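Local coordinates for protein GCN5 like acetylase + bromodomain (Cryptosporidium parvum, PDB 4LDF) that probably acetylates histone H3 as a GCN5-type acetyltransferase, and carries in this part of the chain a bromodomain, the module that recognises acetyl-lysine, at residues Tyr47-Glu52 and Arg86-Lys91. Residues are numbered along the deposited sequence; the frame is centred on the assembly and turned at random.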
# COMPACT_ATOMS: atom_id res chain seq x y z
N TYR A 47 -5.97 15.77 1.27
CA TYR A 47 -5.75 15.92 -0.17
C TYR A 47 -5.16 17.28 -0.60
O TYR A 47 -4.86 17.47 -1.78
CB TYR A 47 -7.02 15.51 -0.94
CG TYR A 47 -7.43 14.09 -0.63
CD1 TYR A 47 -6.83 13.01 -1.27
CD2 TYR A 47 -8.39 13.82 0.34
CE1 TYR A 47 -7.18 11.70 -0.96
CE2 TYR A 47 -8.75 12.51 0.66
CZ TYR A 47 -8.16 11.46 -0.01
OH TYR A 47 -8.51 10.17 0.29
N GLU A 48 -4.97 18.20 0.37
CA GLU A 48 -4.33 19.50 0.15
C GLU A 48 -2.81 19.29 0.28
O GLU A 48 -2.02 20.05 -0.26
CB GLU A 48 -4.76 20.53 1.24
CG GLU A 48 -6.22 20.95 1.22
CD GLU A 48 -6.71 21.59 -0.07
OE1 GLU A 48 -7.81 21.21 -0.51
OE2 GLU A 48 -5.98 22.43 -0.65
N ILE A 49 -2.43 18.27 1.05
CA ILE A 49 -1.06 17.90 1.36
C ILE A 49 -0.57 16.76 0.46
O ILE A 49 0.54 16.83 -0.07
CB ILE A 49 -0.94 17.51 2.88
CG1 ILE A 49 -1.55 18.56 3.86
CG2 ILE A 49 0.49 17.14 3.26
CD1 ILE A 49 -1.15 20.06 3.66
N ILE A 50 -1.37 15.69 0.33
CA ILE A 50 -0.98 14.50 -0.44
C ILE A 50 -1.59 14.58 -1.84
O ILE A 50 -2.80 14.42 -2.01
CB ILE A 50 -1.32 13.20 0.34
CG1 ILE A 50 -0.68 13.16 1.78
CG2 ILE A 50 -1.02 11.96 -0.46
CD1 ILE A 50 0.89 13.21 1.89
N LYS A 51 -0.73 14.84 -2.84
CA LYS A 51 -1.14 15.05 -4.23
C LYS A 51 -1.14 13.81 -5.11
O LYS A 51 -1.71 13.83 -6.20
CB LYS A 51 -0.40 16.23 -4.87
CG LYS A 51 -0.83 17.59 -4.32
CD LYS A 51 0.21 18.11 -3.33
CE LYS A 51 -0.05 19.51 -2.82
NZ LYS A 51 0.56 19.72 -1.48
N GLU A 52 -0.55 12.71 -4.61
CA GLU A 52 -0.51 11.41 -5.28
C GLU A 52 -0.94 10.36 -4.24
O GLU A 52 -0.11 9.55 -3.80
CB GLU A 52 0.90 11.13 -5.85
CG GLU A 52 1.29 12.01 -7.03
CD GLU A 52 2.76 12.05 -7.42
OE1 GLU A 52 3.43 10.99 -7.43
OE2 GLU A 52 3.23 13.16 -7.77
N ARG A 86 3.78 9.02 6.29
CA ARG A 86 4.87 9.64 7.04
C ARG A 86 5.03 11.12 6.72
O ARG A 86 5.34 11.88 7.62
CB ARG A 86 6.19 8.86 6.87
CG ARG A 86 6.17 7.48 7.62
CD ARG A 86 7.52 6.78 7.59
NE ARG A 86 7.89 6.41 6.22
CZ ARG A 86 7.90 5.17 5.73
NH1 ARG A 86 7.64 4.13 6.52
NH2 ARG A 86 8.19 4.96 4.46
N PHE A 87 4.76 11.54 5.45
CA PHE A 87 4.82 12.95 5.08
C PHE A 87 3.66 13.70 5.75
O PHE A 87 3.89 14.70 6.43
CB PHE A 87 4.79 13.13 3.56
CG PHE A 87 4.91 14.56 3.08
CD1 PHE A 87 6.12 15.06 2.64
CD2 PHE A 87 3.78 15.38 3.00
CE1 PHE A 87 6.22 16.38 2.17
CE2 PHE A 87 3.89 16.70 2.54
CZ PHE A 87 5.10 17.18 2.12
N TYR A 88 2.41 13.22 5.57
CA TYR A 88 1.21 13.85 6.16
C TYR A 88 1.33 13.98 7.70
O TYR A 88 0.95 15.01 8.27
CB TYR A 88 -0.09 13.10 5.78
CG TYR A 88 -1.30 13.71 6.45
CD1 TYR A 88 -1.87 14.89 5.97
CD2 TYR A 88 -1.85 13.14 7.60
CE1 TYR A 88 -2.95 15.48 6.61
CE2 TYR A 88 -2.92 13.74 8.27
CZ TYR A 88 -3.48 14.90 7.75
OH TYR A 88 -4.56 15.47 8.39
N ASN A 89 1.84 12.92 8.34
CA ASN A 89 2.04 12.82 9.79
C ASN A 89 3.37 13.38 10.30
O ASN A 89 3.63 13.33 11.52
CB ASN A 89 1.81 11.37 10.28
CG ASN A 89 0.38 10.94 10.13
OD1 ASN A 89 -0.48 11.37 10.89
ND2 ASN A 89 0.08 10.07 9.17
N ALA A 90 4.18 14.00 9.38
CA ALA A 90 5.46 14.64 9.67
C ALA A 90 6.42 13.70 10.44
O ALA A 90 7.07 14.14 11.40
CB ALA A 90 5.24 15.95 10.45
N LYS A 91 6.45 12.39 10.06
CA LYS A 91 7.28 11.34 10.69
C LYS A 91 6.93 11.08 12.17
O LYS A 91 7.72 10.49 12.90
CB LYS A 91 8.80 11.64 10.53
CG LYS A 91 9.27 11.86 9.10
CD LYS A 91 10.77 12.10 9.08
CE LYS A 91 11.32 12.18 7.69
NZ LYS A 91 12.79 12.37 7.70
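Ile-49 and Ile-50 pack against Phe-87 and Tyr-88 in the bromodomain fold, a bundle of four helices. The contact joins the ZA loop, through its short helix 46-49, to the C-terminal end of helix 71-88, where the BC loop starts. In bromodomains these two loops border the acetyl-lysine pocket.

Ile-49 faces the helix end and fits between the two aromatic residues. Its CG2, anti to the backbone N, meets the rim of the Phe-87 ring in the ring plane, 3.5 Å from CE2. Its CB lies more loosely at the edge of the Tyr-88 ring, 4.2 Å from CD1.

Ile-50 is buried. Its CB does not point at the helix, but its CD1 reaches it, 3.8 Å from Phe-87 CD2. The two side chains slide past each other in opposite directions. The same methyl is 4.0 Å from Tyr-88 CB, where Ile-50 crosses Tyr-88 at about a right angle. Tyr-88 OH is hydrogen-bonded to Asp-45 OD1, another tie to the ZA loop. A glycerol, probably from the crystallisation liquor, lies near Tyr-88 and is hydrogen-bonded to Asn-89 ND2.

Lys-51 folds back over its own segment. Its NZ hydrogen-bonds to Glu-48 O (2.9 Å) and to Ile-49 O (3.2 Å), the latter from above the carbonyl plane. Glu-52 O is hydrogen-bonded to Asn-84 ND2 and Arg-80 NH2 of helix 71-88.

No hydrogen bond links 47-52 to 86-91; the side chains meet through carbon atoms. A Schellman motif ends helix 71-88, with Ala-90 at positive phi. Its two hydrogen bonds run from Ala-90 N to Phe-87 O (3.0 Å) and from Lys-91 N to Arg-86 O (2.7 Å).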